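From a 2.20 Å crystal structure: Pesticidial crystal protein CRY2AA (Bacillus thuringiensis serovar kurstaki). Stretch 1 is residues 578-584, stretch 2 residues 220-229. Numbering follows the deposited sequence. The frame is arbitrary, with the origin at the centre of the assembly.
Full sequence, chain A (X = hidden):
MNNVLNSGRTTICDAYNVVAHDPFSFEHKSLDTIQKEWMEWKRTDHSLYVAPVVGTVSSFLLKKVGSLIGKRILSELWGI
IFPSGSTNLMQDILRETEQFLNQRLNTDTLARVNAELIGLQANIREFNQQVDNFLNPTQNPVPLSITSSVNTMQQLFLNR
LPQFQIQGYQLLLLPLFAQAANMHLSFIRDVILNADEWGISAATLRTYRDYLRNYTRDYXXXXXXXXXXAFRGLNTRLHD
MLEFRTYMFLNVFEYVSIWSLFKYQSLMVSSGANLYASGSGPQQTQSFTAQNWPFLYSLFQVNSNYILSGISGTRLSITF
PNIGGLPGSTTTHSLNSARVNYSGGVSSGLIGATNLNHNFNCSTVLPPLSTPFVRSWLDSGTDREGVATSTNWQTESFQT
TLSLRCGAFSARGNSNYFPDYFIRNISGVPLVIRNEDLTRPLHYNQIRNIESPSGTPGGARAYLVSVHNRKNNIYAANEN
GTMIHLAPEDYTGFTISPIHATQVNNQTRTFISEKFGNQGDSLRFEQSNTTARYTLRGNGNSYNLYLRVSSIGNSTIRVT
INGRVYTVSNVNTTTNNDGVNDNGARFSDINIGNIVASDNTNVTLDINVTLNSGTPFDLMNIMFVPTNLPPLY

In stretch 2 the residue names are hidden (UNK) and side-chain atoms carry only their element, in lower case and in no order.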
ATOM      1  N   ASP A 578      17.268 -11.961   4.439  1.00 17.97           N
ATOM      2  CA  ASP A 578      17.295 -11.908   2.986  1.00 17.14           C
ATOM      3  C   ASP A 578      18.150 -10.747   2.500  1.00 18.67           C
ATOM      4  O   ASP A 578      18.323 -10.545   1.298  1.00 17.47           O
ATOM      5  CB  ASP A 578      15.871 -11.790   2.446  1.00 16.67           C
ATOM      6  CG  ASP A 578      15.196 -13.140   2.291  1.00 17.04           C
ATOM      7  OD1 ASP A 578      15.401 -14.015   3.159  1.00 15.22           O
ATOM      8  OD2 ASP A 578      14.459 -13.324   1.303  1.00 15.39           O
ATOM      9  N   GLY A 579      18.689  -9.987   3.446  1.00 19.30           N
ATOM     10  CA  GLY A 579      19.546  -8.869   3.097  1.00 18.62           C
ATOM     11  C   GLY A 579      18.875  -7.516   2.940  1.00 17.62           C
ATOM     12  O   GLY A 579      19.560  -6.509   2.816  1.00 16.64           O
ATOM     13  N   VAL A 580      17.545  -7.483   2.947  1.00 16.90           N
ATOM     14  CA  VAL A 580      16.822  -6.225   2.799  1.00 17.20           C
ATOM     15  C   VAL A 580      16.652  -5.499   4.130  1.00 19.15           C
ATOM     16  O   VAL A 580      16.099  -6.057   5.082  1.00 20.54           O
ATOM     17  CB  VAL A 580      15.411  -6.458   2.210  1.00 18.43           C
ATOM     18  CG1 VAL A 580      14.649  -5.140   2.147  1.00 16.11           C
ATOM     19  CG2 VAL A 580      15.518  -7.086   0.832  1.00 14.29           C
ATOM     20  N   ASN A 581      17.121  -4.256   4.198  1.00 18.34           N
ATOM     21  CA  ASN A 581      16.978  -3.466   5.419  1.00 19.44           C
ATOM     22  C   ASN A 581      15.832  -2.495   5.185  1.00 19.00           C
ATOM     23  O   ASN A 581      15.974  -1.494   4.467  1.00 17.80           O
ATOM     24  CB  ASN A 581      18.260  -2.693   5.738  1.00 19.02           C
ATOM     25  CG  ASN A 581      18.331  -2.269   7.198  1.00 24.38           C
ATOM     26  OD1 ASN A 581      17.439  -1.579   7.703  1.00 25.44           O
ATOM     27  ND2 ASN A 581      19.389  -2.686   7.886  1.00 27.71           N
ATOM     28  N   ASP A 582      14.698  -2.805   5.804  1.00 18.00           N
ATOM     29  CA  ASP A 582      13.481  -2.016   5.667  1.00 17.89           C
ATOM     30  C   ASP A 582      13.209  -1.234   6.944  1.00 17.12           C
ATOM     31  O   ASP A 582      12.686  -1.780   7.913  1.00 17.12           O
ATOM     32  CB  ASP A 582      12.303  -2.958   5.394  1.00 18.33           C
ATOM     33  CG  ASP A 582      11.163  -2.281   4.666  1.00 18.76           C
ATOM     34  OD1 ASP A 582      11.041  -1.042   4.764  1.00 17.00           O
ATOM     35  OD2 ASP A 582      10.381  -2.998   3.999  1.00 19.37           O
ATOM     36  N   ASN A 583      13.554   0.048   6.939  1.00 17.84           N
ATOM     37  CA  ASN A 583      13.342   0.903   8.102  1.00 17.79           C
ATOM     38  C   ASN A 583      13.880   0.265   9.390  1.00 18.93           C
ATOM     39  O   ASN A 583      13.255   0.344  10.447  1.00 17.92           O
ATOM     40  CB  ASN A 583      11.847   1.210   8.247  1.00 19.47           C
ATOM     41  CG  ASN A 583      11.564   2.271   9.289  1.00 23.35           C
ATOM     42  OD1 ASN A 583      12.332   3.213   9.452  1.00 24.90           O
ATOM     43  ND2 ASN A 583      10.447   2.126   9.993  1.00 22.51           N
ATOM     44  N   GLY A 584      15.042  -0.376   9.291  1.00 19.93           N
ATOM     45  CA  GLY A 584      15.637  -1.005  10.460  1.00 21.74           C
ATOM     46  C   GLY A 584      15.377  -2.499  10.575  1.00 22.43           C
ATOM     47  O   GLY A 584      16.143  -3.220  11.213  1.00 22.38           O
ATOM     48  N   UNK A 220      16.485  -3.200  -3.649  1.00 14.86           N
ATOM     49  CA  UNK A 220      15.531  -2.830  -2.604  1.00 15.75           C
ATOM     50  C   UNK A 220      16.150  -1.806  -1.671  1.00 16.32           C
ATOM     51  O   UNK A 220      15.567  -0.748  -1.427  1.00 16.13           O
ATOM     52  o   UNK A 220      14.300  -4.949  -2.553  1.00 15.79           O
ATOM     53  c   UNK A 220      15.104  -4.057  -1.792  1.00 15.54           C
ATOM     54  N   UNK A 221      17.334  -2.117  -1.154  1.00 15.29           N
ATOM     55  CA  UNK A 221      18.008  -1.200  -0.241  1.00 15.25           C
ATOM     56  C   UNK A 221      18.279   0.153  -0.897  1.00 14.96           C
ATOM     57  O   UNK A 221      18.095   1.195  -0.268  1.00 13.05           O
ATOM     58  n   UNK A 221      20.123  -3.783   1.444  1.00 17.44           N
ATOM     59  c   UNK A 221      19.317  -1.813   0.271  1.00 14.93           C
ATOM     60  c   UNK A 221      19.089  -2.970   1.239  1.00 17.53           C
ATOM     61  o   UNK A 221      18.005  -3.122   1.807  1.00 17.67           O
ATOM     62  N   UNK A 222      18.701   0.139  -2.159  1.00 14.43           N
ATOM     63  CA  UNK A 222      18.973   1.388  -2.862  1.00 13.12           C
ATOM     64  C   UNK A 222      17.728   2.271  -2.921  1.00 14.47           C
ATOM     65  O   UNK A 222      17.802   3.480  -2.694  1.00 13.71           O
ATOM     66  c   UNK A 222      20.733   4.480  -5.618  1.00 15.64           C
ATOM     67  c   UNK A 222      19.593   2.388  -5.107  1.00 14.76           C
ATOM     68  c   UNK A 222      18.625   2.724  -6.051  1.00 16.71           C
ATOM     69  c   UNK A 222      19.465   1.121  -4.287  1.00 14.87           C
ATOM     70  c   UNK A 222      18.697   3.916  -6.768  1.00 16.77           C
ATOM     71  c   UNK A 222      19.746   4.788  -6.552  1.00 16.63           C
ATOM     72  o   UNK A 222      19.790   5.966  -7.272  1.00 11.60           O
ATOM     73  c   UNK A 222      20.647   3.281  -4.901  1.00 15.30           C
ATOM     74  N   UNK A 223      16.582   1.667  -3.231  1.00 12.56           N
ATOM     75  CA  UNK A 223      15.327   2.415  -3.311  1.00 13.47           C
ATOM     76  C   UNK A 223      14.927   2.963  -1.948  1.00 13.02           C
ATOM     77  O   UNK A 223      14.565   4.131  -1.816  1.00 11.97           O
ATOM     78  s   UNK A 223      14.347   1.106  -5.587  1.00 11.81           S
ATOM     79  c   UNK A 223      14.200   1.525  -3.847  1.00 11.95           C
ATOM     80  N   UNK A 224      14.990   2.105  -0.938  1.00 12.94           N
ATOM     81  CA  UNK A 224      14.636   2.502   0.419  1.00 13.68           C
ATOM     82  C   UNK A 224      15.538   3.623   0.919  1.00 12.30           C
ATOM     83  O   UNK A 224      15.054   4.631   1.432  1.00 12.36           O
ATOM     84  c   UNK A 224      13.681   0.254   0.964  1.00 11.73           C
ATOM     85  c   UNK A 224      14.727   1.297   1.374  1.00 11.22           C
ATOM     86  c   UNK A 224      14.511   1.751   2.825  1.00 11.31           C
ATOM     87  c   UNK A 224      13.867  -1.098   1.621  1.00  9.12           C
ATOM     88  N   UNK A 225      16.844   3.455   0.761  1.00 13.53           N
ATOM     89  CA  UNK A 225      17.787   4.473   1.206  1.00 15.21           C
ATOM     90  C   UNK A 225      17.595   5.804   0.478  1.00 14.49           C
ATOM     91  O   UNK A 225      17.624   6.861   1.100  1.00 16.61           O
ATOM     92  c   UNK A 225      19.228   3.983   1.027  1.00 14.05           C
ATOM     93  n   UNK A 225      20.610   2.055   1.560  1.00 20.92           N
ATOM     94  c   UNK A 225      19.560   2.791   1.919  1.00 22.14           C
ATOM     95  o   UNK A 225      18.896   2.549   2.926  1.00 23.01           O
ATOM     96  N   UNK A 226      17.396   5.757  -0.836  1.00 14.02           N
ATOM     97  CA  UNK A 226      17.207   6.986  -1.605  1.00 13.54           C
ATOM     98  C   UNK A 226      15.985   7.755  -1.108  1.00 14.51           C
ATOM     99  O   UNK A 226      16.035   8.970  -0.907  1.00 15.49           O
ATOM    100  c   UNK A 226      16.827   7.975  -3.903  1.00 12.18           C
ATOM    101  c   UNK A 226      17.036   6.685  -3.112  1.00 11.00           C
ATOM    102  o   UNK A 226      18.210   6.029  -3.603  1.00 11.25           O
ATOM    103  N   UNK A 227      14.888   7.038  -0.911  1.00 14.34           N
ATOM    104  CA  UNK A 227      13.661   7.664  -0.448  1.00 14.56           C
ATOM    105  C   UNK A 227      13.780   8.189   0.979  1.00 14.95           C
ATOM    106  O   UNK A 227      13.353   9.305   1.266  1.00 12.41           O
ATOM    107  c   UNK A 227       9.208   8.545  -0.168  1.00 13.13           C
ATOM    108  c   UNK A 227       8.803   8.146   1.094  1.00 14.54           C
ATOM    109  c   UNK A 227      12.508   6.673  -0.529  1.00 13.69           C
ATOM    110  c   UNK A 227      10.410   8.073  -0.684  1.00 10.03           C
ATOM    111  c   UNK A 227      10.788   6.818   1.315  1.00 13.97           C
ATOM    112  c   UNK A 227       9.589   7.288   1.842  1.00 16.62           C
ATOM    113  c   UNK A 227      11.214   7.203   0.045  1.00 14.17           C
ATOM    114  o   UNK A 227       7.612   8.595   1.617  1.00 18.41           O
ATOM    115  N   UNK A 228      14.353   7.385   1.872  1.00 15.24           N
ATOM    116  CA  UNK A 228      14.499   7.802   3.272  1.00 17.21           C
ATOM    117  C   UNK A 228      15.330   9.063   3.417  1.00 14.76           C
ATOM    118  O   UNK A 228      15.005   9.930   4.220  1.00 15.70           O
ATOM    119  c   UNK A 228      15.118   6.686   4.125  1.00 17.68           C
ATOM    120  c   UNK A 228      14.630   4.773   5.713  1.00 26.37           C
ATOM    121  n   UNK A 228      13.989   4.912   6.869  1.00 25.73           N
ATOM    122  c   UNK A 228      14.124   5.622   4.552  1.00 22.96           C
ATOM    123  o   UNK A 228      15.580   4.005   5.572  1.00 26.03           O
ATOM    124  N   UNK A 229      16.408   9.162   2.649  1.00 15.69           N
ATOM    125  CA  UNK A 229      17.257  10.347   2.711  1.00 16.79           C
ATOM    126  C   UNK A 229      16.451  11.593   2.333  1.00 16.06           C
ATOM    127  O   UNK A 229      16.537  12.633   2.991  1.00 16.33           O
ATOM    128  c   UNK A 229      18.464  10.217   1.753  1.00 15.96           C
ATOM    129  o   UNK A 229      19.311   9.152   2.197  1.00 16.79           O
ATOM    130  c   UNK A 229      19.263  11.514   1.712  1.00 16.13           C
TER
HETATM  131  O   HOH W   1      18.212   0.061   3.265  1.00 19.22           O
HETATM  132  O   HOH W   2      15.895   1.509   6.147  1.00 18.21           O

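Position 220 carries one carbon and then one oxygen. Its CA-to-CB bond points toward stretch 1, and CB lies 4.0 Å from Val580 CG2. A two-atom side chain ending in oxygen is serine: Ser220. Its hydroxyl is hydrogen-bonded elsewhere in the structure.

Position 221 has two carbons, the second bearing one oxygen and one nitrogen. CB points sideways, but the end of the side chain comes nearer and meets the backbone of stretch 1. The oxygen lies 2.8 Å from Asn581 N and the nitrogen 3.1 Å from Gly579 O. That is a short amide, so the residue is Asn221. Both approaches are hydrogen bonds: Asn581 N donates to Asn221 OD1, with an angle of 166°, and Asn221 ND2 donates to Gly579 O, with an angle of 160°.

Position 222 has one carbon, then a six-carbon ring bearing an oxygen. It is out of reach of stretch 1. This is Tyr222.

Position 223 has one carbon and one sulfur, and makes no contact. This is Cys223, buried.

Position 224 has four carbons, forked at the first, with one arm two carbons long. Its CA-to-CB bond points toward stretch 1. The end carbon of the longer arm lies 3.6 Å from Asn581 O and 4.2 Å from Val580 CG1. That pattern is isoleucine: Ile224. The end carbon is CD1, and its approach to Val580 CG1 is an apolar contact.

Position 225 again has two carbons, with oxygen and nitrogen on the second. It makes no direct contact, its oxygen being 5.2 Å from Asn581 O. This is Asn225. Water 1 bridges the gap, donating to Asn225 OD1 at 2.6 Å and to Asn581 O at 3.0 Å.

Position 226 has one carbon carrying an oxygen and a carbon, far from stretch 1. This is Thr226. Its OG1 donates to Tyr222 O at 2.7 Å, within the helix.

Position 227 has one carbon and a six-carbon ring with an oxygen, out of reach of stretch 1. This is Tyr227.

Position 228 has three carbons, the third carrying oxygen and nitrogen. Its CA-to-CB bond points toward stretch 1, and its nitrogen lies 3.5 Å from Asn583 OD1. This is Gln228, and the nitrogen is NE2, a close approach only. Water 2 donates to Gln228 OE1 at 2.6 Å and accepts a weak bond from Asn583 N at 2.9 Å.

Position 229 has one carbon carrying an oxygen and a carbon, out of reach. This is Thr229, whose OG1 donates to Asn225 O at 3.0 Å.

The contact rests on one helix face. Asn221 uses both ends of its amide, accepting from one backbone group and donating to another, and so pins the backbone at Gly579 and Asn581. Ile224 packs beside Val580. Farther along, two waters link Asn225 and Gln228 to stretch 1.

Stretch 2, residues 220-229: SNYCINTYQT
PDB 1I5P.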